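Local coordinates for endo-beta-1,2-glucanase (Talaromyces funiculosus, PDB 6IMV), which hydrolyses beta-1,2-glucans internally as an endo-acting glycoside hydrolase and binds beta-D-glucopyranose units in its sugar pocket, at residues R322-V336 against L479-E491. Numbering follows the deposited sequence.
Sequences RVFQNAERARTCNSV and LKGEHVPFCLPQE
OE2 of Glu-482 is held by NE of Arg-322 and by a water, an example of how an irregular segment can be fastened along a helix by successive, chemically different contacts. Arg-322 grips the carboxylate side-on in a two-nitrogen salt bridge: OE1 of Glu-482 lies 2.8 Å from Arg-322 NH1, and OE2 of Glu-482 accepts from Arg-322 NE at 3.0 Å. Both oxygens are met on the syn side, with the two planar groups 28° apart. CD1 of Leu-479 covers one face of this guanidinium. The water, 2.7 Å from OE2 of Glu-482, also lies near the backbone O of Arg-322 and accepts from Arg-329 NH2, bringing the second arginine to the same carboxylate.

Arg-329 carries the middle of the contact. Its chain runs extended from CG to NE, carrying the guanidinium into the type I turn from Gly-481 to Val-484. There NH1 of Arg-329 donates to Val-484 O at 2.9 Å, from above the carbonyl plane, while Glu-482 O sits over one guanidinium face. NE is held by Asn-326 OD1 of the same helix. A leucine here would probably leave Val-484 O without this donor and the turn less firmly tied to the helix.

Phe-486 directs its ring edge at CG of Arg-329, and CZ of Phe-486 reaches CB of Glu-328 at 3.7 Å. One turn on, Thr-332 OG1 relays a bond: it donates to Glu-328 O and accepts from Cys-487 N at 3.0 Å with a nearly straight N-H (169°). The covalent lock follows, a disulfide between Cys-333 and Cys-487 with chi3 94°, flanked by CG2 of Val-336 against CB of Cys-487.

The segment 479-491, which follows helix 461-475, thus runs along helix 318-337. Strand 290-296 touches Asn-326 and Cys-333, helix 387-392 packs on Phe-486 through Phe-392, and NE1 of Trp-400, on helix 394-405, hydrogen-bonds to Cys-487 O.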
loop_
_atom_site.group_PDB
_atom_site.type_symbol
_atom_site.label_atom_id
_atom_site.label_comp_id
_atom_site.label_asym_id
_atom_site.label_seq_id
_atom_site.Cartn_x
_atom_site.Cartn_y
_atom_site.Cartn_z
ATOM N N ARG A 322 0.785 18.464 8.622
ATOM C CA ARG A 322 -0.381 19.377 8.567
ATOM C C ARG A 322 -1.100 19.259 7.213
ATOM O O ARG A 322 -2.317 19.186 7.168
ATOM C CB ARG A 322 0.054 20.826 8.825
ATOM C CG ARG A 322 0.372 21.134 10.282
ATOM C CD ARG A 322 1.127 22.442 10.432
ATOM N NE ARG A 322 0.370 23.581 9.923
ATOM C CZ ARG A 322 0.895 24.647 9.319
ATOM N NH1 ARG A 322 0.094 25.564 8.812
ATOM N NH2 ARG A 322 2.203 24.793 9.194
ATOM N N VAL A 323 -0.340 19.252 6.116
ATOM C CA VAL A 323 -0.909 19.146 4.767
ATOM C C VAL A 323 -1.627 17.800 4.621
ATOM O O VAL A 323 -2.711 17.724 4.042
ATOM C CB VAL A 323 0.169 19.341 3.686
ATOM C CG1 VAL A 323 -0.317 18.912 2.313
ATOM C CG2 VAL A 323 0.653 20.788 3.651
ATOM N N PHE A 324 -1.028 16.734 5.151
ATOM C CA PHE A 324 -1.619 15.400 5.022
ATOM C C PHE A 324 -2.780 15.213 6.016
ATOM O O PHE A 324 -3.711 14.456 5.729
ATOM C CB PHE A 324 -0.538 14.322 5.129
ATOM C CG PHE A 324 0.191 14.105 3.826
ATOM C CD1 PHE A 324 1.102 15.038 3.363
ATOM C CD2 PHE A 324 -0.070 12.992 3.041
ATOM C CE1 PHE A 324 1.775 14.837 2.163
ATOM C CE2 PHE A 324 0.580 12.807 1.832
ATOM C CZ PHE A 324 1.519 13.718 1.403
ATOM N N GLN A 325 -2.745 15.909 7.158
ATOM C CA GLN A 325 -3.894 15.924 8.058
ATOM C C GLN A 325 -5.075 16.600 7.339
ATOM O O GLN A 325 -6.194 16.115 7.375
ATOM C CB GLN A 325 -3.567 16.607 9.391
ATOM C CG GLN A 325 -4.649 16.389 10.445
ATOM C CD GLN A 325 -4.254 16.772 11.854
ATOM O OE1 GLN A 325 -3.239 17.400 12.094
ATOM N NE2 GLN A 325 -5.091 16.420 12.809
ATOM N N ASN A 326 -4.809 17.730 6.677
ATOM C CA ASN A 326 -5.826 18.432 5.892
ATOM C C ASN A 326 -6.454 17.478 4.865
ATOM O O ASN A 326 -7.653 17.532 4.638
ATOM C CB ASN A 326 -5.248 19.674 5.210
ATOM C CG ASN A 326 -5.327 20.932 6.052
ATOM O OD1 ASN A 326 -5.575 20.879 7.258
ATOM N ND2 ASN A 326 -5.129 22.076 5.408
ATOM N N ALA A 327 -5.641 16.607 4.248
ATOM C CA ALA A 327 -6.137 15.668 3.237
ATOM C C ALA A 327 -7.303 14.858 3.808
ATOM O O ALA A 327 -8.250 14.548 3.083
ATOM C CB ALA A 327 -5.030 14.757 2.756
ATOM N N GLU A 328 -7.215 14.497 5.094
ATOM C CA GLU A 328 -8.197 13.625 5.741
ATOM C C GLU A 328 -9.419 14.427 6.186
ATOM O O GLU A 328 -10.498 13.871 6.285
ATOM C CB GLU A 328 -7.549 12.847 6.888
ATOM C CG GLU A 328 -6.383 11.996 6.416
ATOM C CD GLU A 328 -6.649 11.230 5.128
ATOM O OE1 GLU A 328 -7.706 10.551 5.048
ATOM O OE2 GLU A 328 -5.808 11.324 4.204
ATOM N N ARG A 329 -9.239 15.723 6.455
ATOM C CA ARG A 329 -10.365 16.629 6.651
ATOM C C ARG A 329 -11.200 16.655 5.364
ATOM O O ARG A 329 -12.418 16.523 5.398
ATOM C CB ARG A 329 -9.898 18.056 6.965
ATOM C CG ARG A 329 -9.053 18.191 8.223
ATOM C CD ARG A 329 -8.562 19.614 8.390
ATOM N NE ARG A 329 -7.316 19.669 9.131
ATOM C CZ ARG A 329 -7.227 19.571 10.448
ATOM N NH1 ARG A 329 -8.322 19.378 11.169
ATOM N NH2 ARG A 329 -6.044 19.668 11.029
ATOM N N ALA A 330 -10.502 16.818 4.231
ATOM C CA ALA A 330 -11.132 16.873 2.927
ATOM C C ALA A 330 -11.761 15.519 2.571
ATOM O O ALA A 330 -12.896 15.465 2.074
ATOM C CB ALA A 330 -10.114 17.302 1.899
ATOM N N ARG A 331 -11.043 14.421 2.840
ATOM C CA ARG A 331 -11.480 13.095 2.367
ATOM C C ARG A 331 -12.758 12.684 3.106
ATOM O O ARG A 331 -13.726 12.230 2.469
ATOM C CB ARG A 331 -10.373 12.043 2.532
ATOM C CG ARG A 331 -10.500 10.831 1.616
ATOM C CD ARG A 331 -9.544 9.693 1.970
ATOM N NE ARG A 331 -8.153 10.106 2.126
ATOM C CZ ARG A 331 -7.333 10.430 1.127
ATOM N NH1 ARG A 331 -7.726 10.302 -0.133
ATOM N NH2 ARG A 331 -6.132 10.917 1.398
ATOM N N THR A 332 -12.746 12.802 4.442
ATOM C CA THR A 332 -13.905 12.420 5.256
ATOM C C THR A 332 -15.093 13.351 4.960
ATOM O O THR A 332 -16.195 12.890 4.699
ATOM C CB THR A 332 -13.564 12.368 6.754
ATOM O OG1 THR A 332 -13.101 13.632 7.229
ATOM C CG2 THR A 332 -12.524 11.319 7.075
ATOM N N CYS A 333 -14.862 14.665 4.993
ATOM C CA CYS A 333 -15.957 15.636 4.887
ATOM C C CYS A 333 -16.493 15.695 3.451
ATOM O O CYS A 333 -17.680 15.965 3.270
ATOM C CB CYS A 333 -15.531 17.005 5.410
ATOM S SG CYS A 333 -15.140 16.958 7.179
ATOM N N ASN A 334 -15.646 15.404 2.451
ATOM C CA ASN A 334 -16.090 15.320 1.052
ATOM C C ASN A 334 -17.202 14.273 0.931
ATOM O O ASN A 334 -18.178 14.490 0.210
ATOM C CB ASN A 334 -14.963 14.977 0.069
ATOM C CG ASN A 334 -15.449 14.651 -1.332
ATOM O OD1 ASN A 334 -15.408 13.499 -1.756
ATOM N ND2 ASN A 334 -15.905 15.652 -2.068
ATOM N N SER A 335 -17.039 13.143 1.627
ATOM C CA SER A 335 -17.996 12.054 1.529
ATOM C C SER A 335 -19.320 12.416 2.221
ATOM O O SER A 335 -20.387 12.062 1.712
ATOM C CB SER A 335 -17.416 10.765 2.028
ATOM O OG SER A 335 -16.641 10.163 1.003
ATOM N N VAL A 336 -19.248 13.139 3.348
ATOM C CA VAL A 336 -20.447 13.630 4.031
ATOM C C VAL A 336 -21.189 14.607 3.107
ATOM O O VAL A 336 -22.363 14.431 2.839
ATOM C CB VAL A 336 -20.114 14.278 5.391
ATOM C CG1 VAL A 336 -21.330 14.970 6.004
ATOM C CG2 VAL A 336 -19.525 13.262 6.368
ATOM N N LEU A 479 -1.876 27.726 4.942
ATOM C CA LEU A 479 -2.870 26.642 4.892
ATOM C C LEU A 479 -4.221 27.201 5.334
ATOM O O LEU A 479 -4.278 27.970 6.277
ATOM C CB LEU A 479 -2.471 25.498 5.830
ATOM C CG LEU A 479 -1.193 24.741 5.481
ATOM C CD1 LEU A 479 -1.084 23.480 6.316
ATOM C CD2 LEU A 479 -1.127 24.406 4.005
ATOM N N LYS A 480 -5.287 26.789 4.652
ATOM C CA LYS A 480 -6.649 27.013 5.106
ATOM C C LYS A 480 -7.244 25.680 5.564
ATOM O O LYS A 480 -6.821 24.602 5.104
ATOM C CB LYS A 480 -7.512 27.625 3.996
ATOM C CG LYS A 480 -6.991 28.947 3.451
ATOM C CD LYS A 480 -7.765 29.489 2.280
ATOM C CE LYS A 480 -6.929 30.396 1.394
ATOM N NZ LYS A 480 -6.141 29.608 0.405
ATOM N N GLY A 481 -8.211 25.781 6.486
ATOM C CA GLY A 481 -9.104 24.696 6.798
ATOM C C GLY A 481 -8.581 23.800 7.902
ATOM O O GLY A 481 -9.157 22.738 8.141
ATOM N N GLU A 482 -7.537 24.240 8.615
ATOM C CA GLU A 482 -6.929 23.401 9.655
ATOM C C GLU A 482 -7.858 23.294 10.882
ATOM O O GLU A 482 -7.641 22.447 11.740
ATOM C CB GLU A 482 -5.555 23.927 10.061
ATOM C CG GLU A 482 -4.507 23.794 8.978
ATOM C CD GLU A 482 -3.093 23.932 9.501
ATOM O OE1 GLU A 482 -2.579 25.057 9.468
ATOM O OE2 GLU A 482 -2.516 22.910 9.959
ATOM N N HIS A 483 -8.901 24.134 10.934
ATOM C CA HIS A 483 -9.902 24.125 11.997
ATOM C C HIS A 483 -11.093 23.222 11.629
ATOM O O HIS A 483 -11.974 23.029 12.443
ATOM C CB HIS A 483 -10.366 25.554 12.320
ATOM C CG HIS A 483 -9.325 26.365 13.010
ATOM N ND1 HIS A 483 -8.418 27.152 12.321
ATOM C CD2 HIS A 483 -9.018 26.496 14.321
ATOM C CE1 HIS A 483 -7.606 27.741 13.180
ATOM N NE2 HIS A 483 -7.953 27.359 14.409
ATOM N N VAL A 484 -11.133 22.671 10.406
ATOM C CA VAL A 484 -12.233 21.798 10.008
ATOM C C VAL A 484 -12.014 20.421 10.634
ATOM O O VAL A 484 -11.090 19.708 10.257
ATOM C CB VAL A 484 -12.377 21.721 8.479
ATOM C CG1 VAL A 484 -13.431 20.703 8.072
ATOM C CG2 VAL A 484 -12.685 23.094 7.882
ATOM N N PRO A 485 -12.859 19.980 11.592
ATOM C CA PRO A 485 -12.735 18.643 12.166
ATOM C C PRO A 485 -12.973 17.545 11.122
ATOM O O PRO A 485 -13.696 17.782 10.124
ATOM C CB PRO A 485 -13.845 18.594 13.227
ATOM C CG PRO A 485 -14.117 20.049 13.534
ATOM C CD PRO A 485 -13.982 20.729 12.186
ATOM N N PHE A 486 -12.373 16.371 11.352
ATOM C CA PHE A 486 -12.692 15.193 10.570
ATOM C C PHE A 486 -14.196 14.919 10.683
ATOM O O PHE A 486 -14.788 15.127 11.740
ATOM C CB PHE A 486 -11.926 13.954 11.044
ATOM C CG PHE A 486 -10.435 13.927 10.812
ATOM C CD1 PHE A 486 -9.775 14.920 10.113
ATOM C CD2 PHE A 486 -9.691 12.851 11.278
ATOM C CE1 PHE A 486 -8.401 14.862 9.938
ATOM C CE2 PHE A 486 -8.323 12.777 11.073
ATOM C CZ PHE A 486 -7.674 13.804 10.439
ATOM N N CYS A 487 -14.791 14.445 9.587
ATOM C CA CYS A 487 -16.212 14.132 9.542
ATOM C C CYS A 487 -16.407 12.629 9.767
ATOM O O CYS A 487 -15.538 11.819 9.425
ATOM C CB CYS A 487 -16.824 14.584 8.219
ATOM S SG CYS A 487 -16.918 16.391 8.062
ATOM N N LEU A 488 -17.549 12.282 10.363
ATOM C CA LEU A 488 -17.970 10.909 10.580
ATOM C C LEU A 488 -19.014 10.553 9.520
ATOM O O LEU A 488 -19.695 11.436 8.999
ATOM C CB LEU A 488 -18.555 10.773 11.994
ATOM C CG LEU A 488 -17.560 10.591 13.148
ATOM C CD1 LEU A 488 -16.677 9.375 12.953
ATOM C CD2 LEU A 488 -16.699 11.829 13.343
ATOM N N PRO A 489 -19.178 9.255 9.175
ATOM C CA PRO A 489 -20.188 8.830 8.208
ATOM C C PRO A 489 -21.605 9.299 8.579
ATOM O O PRO A 489 -21.972 9.233 9.731
ATOM C CB PRO A 489 -20.169 7.295 8.237
ATOM C CG PRO A 489 -18.883 6.912 8.960
ATOM C CD PRO A 489 -18.417 8.129 9.736
ATOM N N GLN A 490 -22.366 9.771 7.587
ATOM C CA GLN A 490 -23.723 10.283 7.817
ATOM C C GLN A 490 -24.763 9.486 7.013
ATOM O O GLN A 490 -25.952 9.721 7.162
ATOM C CB GLN A 490 -23.814 11.766 7.448
ATOM C CG GLN A 490 -22.817 12.665 8.153
ATOM C CD GLN A 490 -23.045 12.718 9.637
ATOM O OE1 GLN A 490 -24.182 12.751 10.092
ATOM N NE2 GLN A 490 -21.965 12.712 10.405
ATOM N N GLU A 491 -24.309 8.580 6.143
ATOM C CA GLU A 491 -25.170 7.729 5.333
ATOM C C GLU A 491 -24.672 6.283 5.474
ATOM O O GLU A 491 -23.463 6.052 5.634
ATOM C CB GLU A 491 -25.120 8.154 3.859
ATOM C CG GLU A 491 -25.889 9.425 3.536
ATOM C CD GLU A 491 -25.209 10.751 3.858
ATOM O OE1 GLU A 491 -23.958 10.825 3.846
ATOM O OE2 GLU A 491 -25.945 11.725 4.115
HETATM O O HOH W 1 -3.565 20.414 9.633
#